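Local atomic coordinates of PaaX domain-containing protein, C-domain protein (Mycobacterium tuberculosis, PDB entry 3KFW), a protein that is of unknown function but probably acts as a DNA-binding transcriptional repressor of the PaaX type. Residues 115-126 against 153-161. Sequence-based numbering, arbitrary orientation.
Sequences FGELREGVWMRP and DLAGQLWDL
Gly116 and Leu158 form the tight centre of this contact, their CA atoms 4.8 Å apart. With no side chain, Gly116 allows the helix end, Leu158 and the Trp159 indole, to come right up against the strand. The CD2 methyl of Leu158 lies 3.7 Å from Gly116 O and 3.8 Å from Leu118 CB, while CD1 faces CB of Met124. Beside it the indole of Trp159 stands with one face over Gly116 CA, 3.6 Å from the ring plane; the same face, toward its rim, carries Leu158 CB. The far edge of the indole reaches Pro126, whose CD is 4.0 Å from Trp159 CH2, and a broad rigid ring suits this span along the hairpin. Strands 116-119 and 122-126, joined by a type II turn with Gly121 at positive phi, form one side of the four-stranded antiparallel sheet in the Cas2-like central domain, and helix 151-158 packs against that hairpin. One helical turn before Leu158, Leu154 has its CG anti to the backbone N (chi1 -176°), which brings its methyls up to the hairpin. The flexible, unbranched chain of Met124, modelled as selenomethionine, bends at chi3 (78°) to set CE 3.5 Å from Leu154 CD2. Leu118, also packed on Ile92 of a second subunit, crosses Leu154 at about a right angle, their CD1 methyls 4.0 Å apart. On the looser, partly exposed side, Glu117 turns from the helix to a salt bridge with Arg107.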
ATOM      1  N   PHE A 115      18.742   3.084   0.995  1.00 27.94           N
ATOM      2  CA  PHE A 115      17.533   3.590   0.359  1.00 27.31           C
ATOM      3  C   PHE A 115      16.591   4.137   1.424  1.00 27.42           C
ATOM      4  O   PHE A 115      16.590   3.640   2.539  1.00 26.90           O
ATOM      5  CB  PHE A 115      16.854   2.480  -0.455  1.00 26.60           C
ATOM      6  CG  PHE A 115      17.534   2.221  -1.782  1.00 23.10           C
ATOM      7  CD1 PHE A 115      18.713   1.476  -1.847  1.00 20.88           C
ATOM      8  CD2 PHE A 115      17.002   2.707  -2.950  1.00 17.98           C
ATOM      9  CE1 PHE A 115      19.345   1.250  -3.049  1.00 18.20           C
ATOM     10  CE2 PHE A 115      17.636   2.475  -4.161  1.00 16.95           C
ATOM     11  CZ  PHE A 115      18.810   1.769  -4.206  1.00 16.77           C
ATOM     12  N   GLY A 116      15.852   5.197   1.090  1.00 27.24           N
ATOM     13  CA  GLY A 116      14.801   5.719   1.963  1.00 27.07           C
ATOM     14  C   GLY A 116      13.427   5.383   1.388  1.00 27.26           C
ATOM     15  O   GLY A 116      13.224   5.281   0.181  1.00 27.07           O
ATOM     16  N   GLU A 117      12.482   5.193   2.268  1.00 27.38           N
ATOM     17  CA  GLU A 117      11.159   4.861   1.863  1.00 28.05           C
ATOM     18  C   GLU A 117      10.333   6.147   1.621  1.00 28.81           C
ATOM     19  O   GLU A 117       9.972   6.848   2.586  1.00 28.20           O
ATOM     20  CB  GLU A 117      10.528   3.970   2.943  1.00 27.20           C
ATOM     21  CG  GLU A 117       9.135   3.509   2.626  1.00 27.92           C
ATOM     22  CD  GLU A 117       8.704   2.436   3.553  1.00 33.23           C
ATOM     23  OE1 GLU A 117       7.933   1.559   3.122  1.00 36.48           O
ATOM     24  OE2 GLU A 117       9.177   2.437   4.721  1.00 35.60           O
ATOM     25  N   LEU A 118      10.043   6.451   0.348  1.00 29.56           N
ATOM     26  CA  LEU A 118       9.185   7.584   0.016  1.00 30.80           C
ATOM     27  C   LEU A 118       7.789   7.334   0.527  1.00 31.78           C
ATOM     28  O   LEU A 118       7.053   8.279   0.829  1.00 32.78           O
ATOM     29  CB  LEU A 118       9.136   7.849  -1.491  1.00 30.87           C
ATOM     30  CG  LEU A 118       8.220   9.010  -1.996  1.00 33.13           C
ATOM     31  CD1 LEU A 118       8.487  10.427  -1.385  1.00 33.99           C
ATOM     32  CD2 LEU A 118       8.232   9.097  -3.514  1.00 32.94           C
ATOM     33  N   ARG A 119       7.415   6.053   0.634  1.00 32.26           N
ATOM     34  CA  ARG A 119       6.014   5.668   0.920  1.00 31.34           C
ATOM     35  C   ARG A 119       5.946   4.194   0.720  1.00 31.26           C
ATOM     36  O   ARG A 119       6.918   3.582   0.237  1.00 33.35           O
ATOM     37  CB  ARG A 119       5.043   6.435   0.003  1.00 31.54           C
ATOM     38  CG  ARG A 119       5.023   6.096  -1.499  1.00 30.29           C
ATOM     39  CD  ARG A 119       3.541   6.159  -2.077  1.00 27.23           C
ATOM     40  NE  ARG A 119       3.019   4.792  -2.012  1.00 31.91           N
ATOM     41  CZ  ARG A 119       1.761   4.418  -1.734  1.00 27.36           C
ATOM     42  NH1 ARG A 119       0.785   5.300  -1.529  1.00 24.53           N
ATOM     43  NH2 ARG A 119       1.489   3.125  -1.675  1.00 26.13           N
ATOM     44  N   GLU A 120       4.866   3.576   1.127  1.00 30.70           N
ATOM     45  CA  GLU A 120       4.760   2.091   1.022  1.00 30.34           C
ATOM     46  C   GLU A 120       5.167   1.590  -0.402  1.00 29.64           C
ATOM     47  O   GLU A 120       4.494   1.919  -1.418  1.00 28.95           O
ATOM     48  CB  GLU A 120       3.343   1.595   1.428  1.00 28.87           C
ATOM     49  N   GLY A 121       6.292   0.864  -0.455  1.00 28.88           N
ATOM     50  CA  GLY A 121       6.729   0.133  -1.649  1.00 28.72           C
ATOM     51  C   GLY A 121       7.577   0.929  -2.663  1.00 29.29           C
ATOM     52  O   GLY A 121       7.881   0.421  -3.751  1.00 29.56           O
ATOM     53  N   VAL A 122       7.917   2.179  -2.325  1.00 28.16           N
ATOM     54  CA  VAL A 122       8.727   3.031  -3.151  1.00 27.79           C
ATOM     55  C   VAL A 122       9.993   3.461  -2.378  1.00 28.25           C
ATOM     56  O   VAL A 122       9.925   4.291  -1.455  1.00 29.43           O
ATOM     57  CB  VAL A 122       7.955   4.333  -3.528  1.00 28.23           C
ATOM     58  CG1 VAL A 122       8.719   5.090  -4.541  1.00 26.09           C
ATOM     59  CG2 VAL A 122       6.560   4.028  -4.069  1.00 27.95           C
ATOM     60  N   TRP A 123      11.146   2.926  -2.768  1.00 27.41           N
ATOM     61  CA  TRP A 123      12.388   3.226  -2.125  1.00 26.64           C
ATOM     62  C   TRP A 123      13.270   3.943  -3.132  1.00 27.11           C
ATOM     63  O   TRP A 123      13.222   3.614  -4.318  1.00 28.18           O
ATOM     64  CB  TRP A 123      13.046   1.943  -1.652  1.00 26.49           C
ATOM     65  CG  TRP A 123      12.301   1.189  -0.619  1.00 25.98           C
ATOM     66  CD1 TRP A 123      11.267   0.296  -0.829  1.00 28.30           C
ATOM     67  CD2 TRP A 123      12.542   1.185   0.785  1.00 25.07           C
ATOM     68  NE1 TRP A 123      10.866  -0.257   0.353  1.00 25.45           N
ATOM     69  CE2 TRP A 123      11.613   0.269   1.366  1.00 25.29           C
ATOM     70  CE3 TRP A 123      13.443   1.865   1.618  1.00 24.47           C
ATOM     71  CZ2 TRP A 123      11.528   0.052   2.744  1.00 26.04           C
ATOM     72  CZ3 TRP A 123      13.381   1.637   2.990  1.00 24.84           C
ATOM     73  CH2 TRP A 123      12.423   0.747   3.543  1.00 28.20           C
HETATM   74  N   MSE A 124      14.045   4.938  -2.687  1.00 26.63           N
HETATM   75  CA  MSE A 124      14.875   5.743  -3.612  1.00 26.97           C
HETATM   76  C   MSE A 124      16.127   6.149  -2.952  1.00 26.46           C
HETATM   77  O   MSE A 124      16.215   6.129  -1.737  1.00 27.07           O
HETATM   78  CB  MSE A 124      14.231   7.069  -3.996  1.00 26.63           C
HETATM   79  CG  MSE A 124      13.003   6.938  -4.737  1.00 30.91           C
HETATM   80 SE   MSE A 124      12.063   8.638  -4.898  1.00 37.24          SE
HETATM   81  CE  MSE A 124      13.168   9.421  -6.310  1.00 30.99           C
ATOM     82  N   ARG A 125      17.087   6.556  -3.762  1.00 27.05           N
ATOM     83  CA  ARG A 125      18.296   7.205  -3.271  1.00 28.01           C
ATOM     84  C   ARG A 125      19.005   7.796  -4.474  1.00 28.18           C
ATOM     85  O   ARG A 125      18.697   7.426  -5.595  1.00 28.74           O
ATOM     86  CB  ARG A 125      19.211   6.229  -2.494  1.00 27.01           C
ATOM     87  CG  ARG A 125      19.891   5.193  -3.363  1.00 28.82           C
ATOM     88  CD  ARG A 125      21.378   5.137  -3.078  1.00 30.75           C
ATOM     89  NE  ARG A 125      21.623   5.547  -1.699  1.00 32.91           N
ATOM     90  CZ  ARG A 125      22.302   6.627  -1.345  1.00 27.85           C
ATOM     91  NH1 ARG A 125      22.818   7.404  -2.260  1.00 22.81           N
ATOM     92  NH2 ARG A 125      22.442   6.914  -0.067  1.00 27.44           N
ATOM     93  N   PRO A 126      19.924   8.759  -4.256  1.00 28.93           N
ATOM     94  CA  PRO A 126      20.680   9.281  -5.409  1.00 28.95           C
ATOM     95  C   PRO A 126      21.543   8.183  -6.032  1.00 29.79           C
ATOM     96  O   PRO A 126      21.917   7.263  -5.334  1.00 30.90           O
ATOM     97  CB  PRO A 126      21.545  10.371  -4.791  1.00 28.26           C
ATOM     98  CG  PRO A 126      20.866  10.741  -3.515  1.00 28.47           C
ATOM     99  CD  PRO A 126      20.164   9.539  -3.020  1.00 28.74           C
ATOM    100  N   ASP A 153      14.609  18.625  -1.187  1.00 28.01           N
ATOM    101  CA  ASP A 153      13.387  18.479  -0.481  1.00 27.82           C
ATOM    102  C   ASP A 153      13.040  17.004  -0.416  1.00 26.81           C
ATOM    103  O   ASP A 153      12.766  16.493   0.669  1.00 26.35           O
ATOM    104  CB  ASP A 153      12.246  19.284  -1.107  1.00 28.22           C
ATOM    105  CG  ASP A 153      11.013  19.191  -0.274  1.00 32.08           C
ATOM    106  OD1 ASP A 153      11.168  19.343   0.954  1.00 36.37           O
ATOM    107  OD2 ASP A 153       9.913  18.907  -0.791  1.00 38.25           O
ATOM    108  N   LEU A 154      13.045  16.324  -1.570  1.00 25.83           N
ATOM    109  CA  LEU A 154      12.921  14.858  -1.588  1.00 25.38           C
ATOM    110  C   LEU A 154      13.839  14.185  -0.517  1.00 24.52           C
ATOM    111  O   LEU A 154      13.349  13.516   0.414  1.00 23.84           O
ATOM    112  CB  LEU A 154      13.229  14.336  -2.990  1.00 26.34           C
ATOM    113  CG  LEU A 154      13.043  12.831  -3.167  1.00 28.16           C
ATOM    114  CD1 LEU A 154      11.676  12.563  -2.660  1.00 30.99           C
ATOM    115  CD2 LEU A 154      13.126  12.477  -4.627  1.00 29.14           C
ATOM    116  N   ALA A 155      15.146  14.431  -0.600  1.00 22.77           N
ATOM    117  CA  ALA A 155      16.080  13.908   0.418  1.00 23.18           C
ATOM    118  C   ALA A 155      15.561  14.110   1.835  1.00 22.89           C
ATOM    119  O   ALA A 155      15.558  13.171   2.619  1.00 23.25           O
ATOM    120  CB  ALA A 155      17.566  14.475   0.238  1.00 21.93           C
ATOM    121  N   GLY A 156      15.066  15.311   2.141  1.00 22.57           N
ATOM    122  CA  GLY A 156      14.523  15.628   3.478  1.00 22.48           C
ATOM    123  C   GLY A 156      13.250  14.868   3.836  1.00 23.24           C
ATOM    124  O   GLY A 156      12.855  14.793   5.016  1.00 21.76           O
ATOM    125  N   GLN A 157      12.629  14.289   2.809  1.00 23.95           N
ATOM    126  CA  GLN A 157      11.349  13.551   2.927  1.00 25.86           C
ATOM    127  C   GLN A 157      11.604  12.010   3.082  1.00 25.66           C
ATOM    128  O   GLN A 157      10.940  11.347   3.855  1.00 25.11           O
ATOM    129  CB  GLN A 157      10.500  13.891   1.685  1.00 26.62           C
ATOM    130  CG  GLN A 157       9.017  14.066   1.832  1.00 30.66           C
ATOM    131  CD  GLN A 157       8.598  15.113   2.888  1.00 33.94           C
ATOM    132  OE1 GLN A 157       9.063  16.260   2.893  1.00 26.97           O
ATOM    133  NE2 GLN A 157       7.714  14.686   3.802  1.00 33.21           N
ATOM    134  N   LEU A 158      12.622  11.484   2.388  1.00 25.63           N
ATOM    135  CA  LEU A 158      13.085  10.129   2.528  1.00 24.40           C
ATOM    136  C   LEU A 158      13.803   9.841   3.855  1.00 26.05           C
ATOM    137  O   LEU A 158      13.663   8.750   4.436  1.00 25.75           O
ATOM    138  CB  LEU A 158      14.049   9.850   1.393  1.00 24.10           C
ATOM    139  CG  LEU A 158      13.620   9.970  -0.062  1.00 24.02           C
ATOM    140  CD1 LEU A 158      14.839   9.864  -0.908  1.00 22.79           C
ATOM    141  CD2 LEU A 158      12.585   8.904  -0.459  1.00 24.01           C
ATOM    142  N   TRP A 159      14.651  10.763   4.320  1.00 27.04           N
ATOM    143  CA  TRP A 159      15.324  10.562   5.629  1.00 26.54           C
ATOM    144  C   TRP A 159      15.043  11.722   6.614  1.00 27.34           C
ATOM    145  O   TRP A 159      14.765  12.864   6.183  1.00 26.78           O
ATOM    146  CB  TRP A 159      16.816  10.494   5.413  1.00 26.62           C
ATOM    147  CG  TRP A 159      17.230   9.403   4.499  1.00 26.85           C
ATOM    148  CD1 TRP A 159      17.461   8.061   4.827  1.00 21.62           C
ATOM    149  CD2 TRP A 159      17.512   9.532   3.102  1.00 25.02           C
ATOM    150  NE1 TRP A 159      17.862   7.372   3.694  1.00 20.58           N
ATOM    151  CE2 TRP A 159      17.903   8.232   2.628  1.00 24.87           C
ATOM    152  CE3 TRP A 159      17.518  10.608   2.212  1.00 24.00           C
ATOM    153  CZ2 TRP A 159      18.252   7.994   1.293  1.00 22.44           C
ATOM    154  CZ3 TRP A 159      17.880  10.374   0.871  1.00 23.43           C
ATOM    155  CH2 TRP A 159      18.227   9.069   0.431  1.00 22.93           C
ATOM    156  N   ASP A 160      15.125  11.419   7.907  1.00 26.71           N
ATOM    157  CA  ASP A 160      15.031  12.393   8.944  1.00 26.66           C
ATOM    158  C   ASP A 160      16.393  13.080   9.015  1.00 27.08           C
ATOM    159  O   ASP A 160      17.234  12.711   9.799  1.00 28.91           O
ATOM    160  CB  ASP A 160      14.700  11.701  10.279  1.00 26.97           C
ATOM    161  CG  ASP A 160      14.611  12.696  11.475  1.00 27.94           C
ATOM    162  OD1 ASP A 160      14.708  13.921  11.279  1.00 27.01           O
ATOM    163  OD2 ASP A 160      14.473  12.254  12.631  1.00 32.44           O
ATOM    164  N   LEU A 161      16.625  14.081   8.191  1.00 26.83           N
ATOM    165  CA  LEU A 161      17.926  14.693   8.139  1.00 25.85           C
ATOM    166  C   LEU A 161      18.279  15.543   9.332  1.00 26.91           C
ATOM    167  O   LEU A 161      19.439  15.542   9.750  1.00 26.35           O
ATOM    168  CB  LEU A 161      18.041  15.566   6.919  1.00 24.33           C
ATOM    169  CG  LEU A 161      17.922  14.842   5.607  1.00 23.29           C
ATOM    170  CD1 LEU A 161      17.884  15.896   4.491  1.00 19.41           C
ATOM    171  CD2 LEU A 161      19.056  13.843   5.418  1.00 21.13           C
TER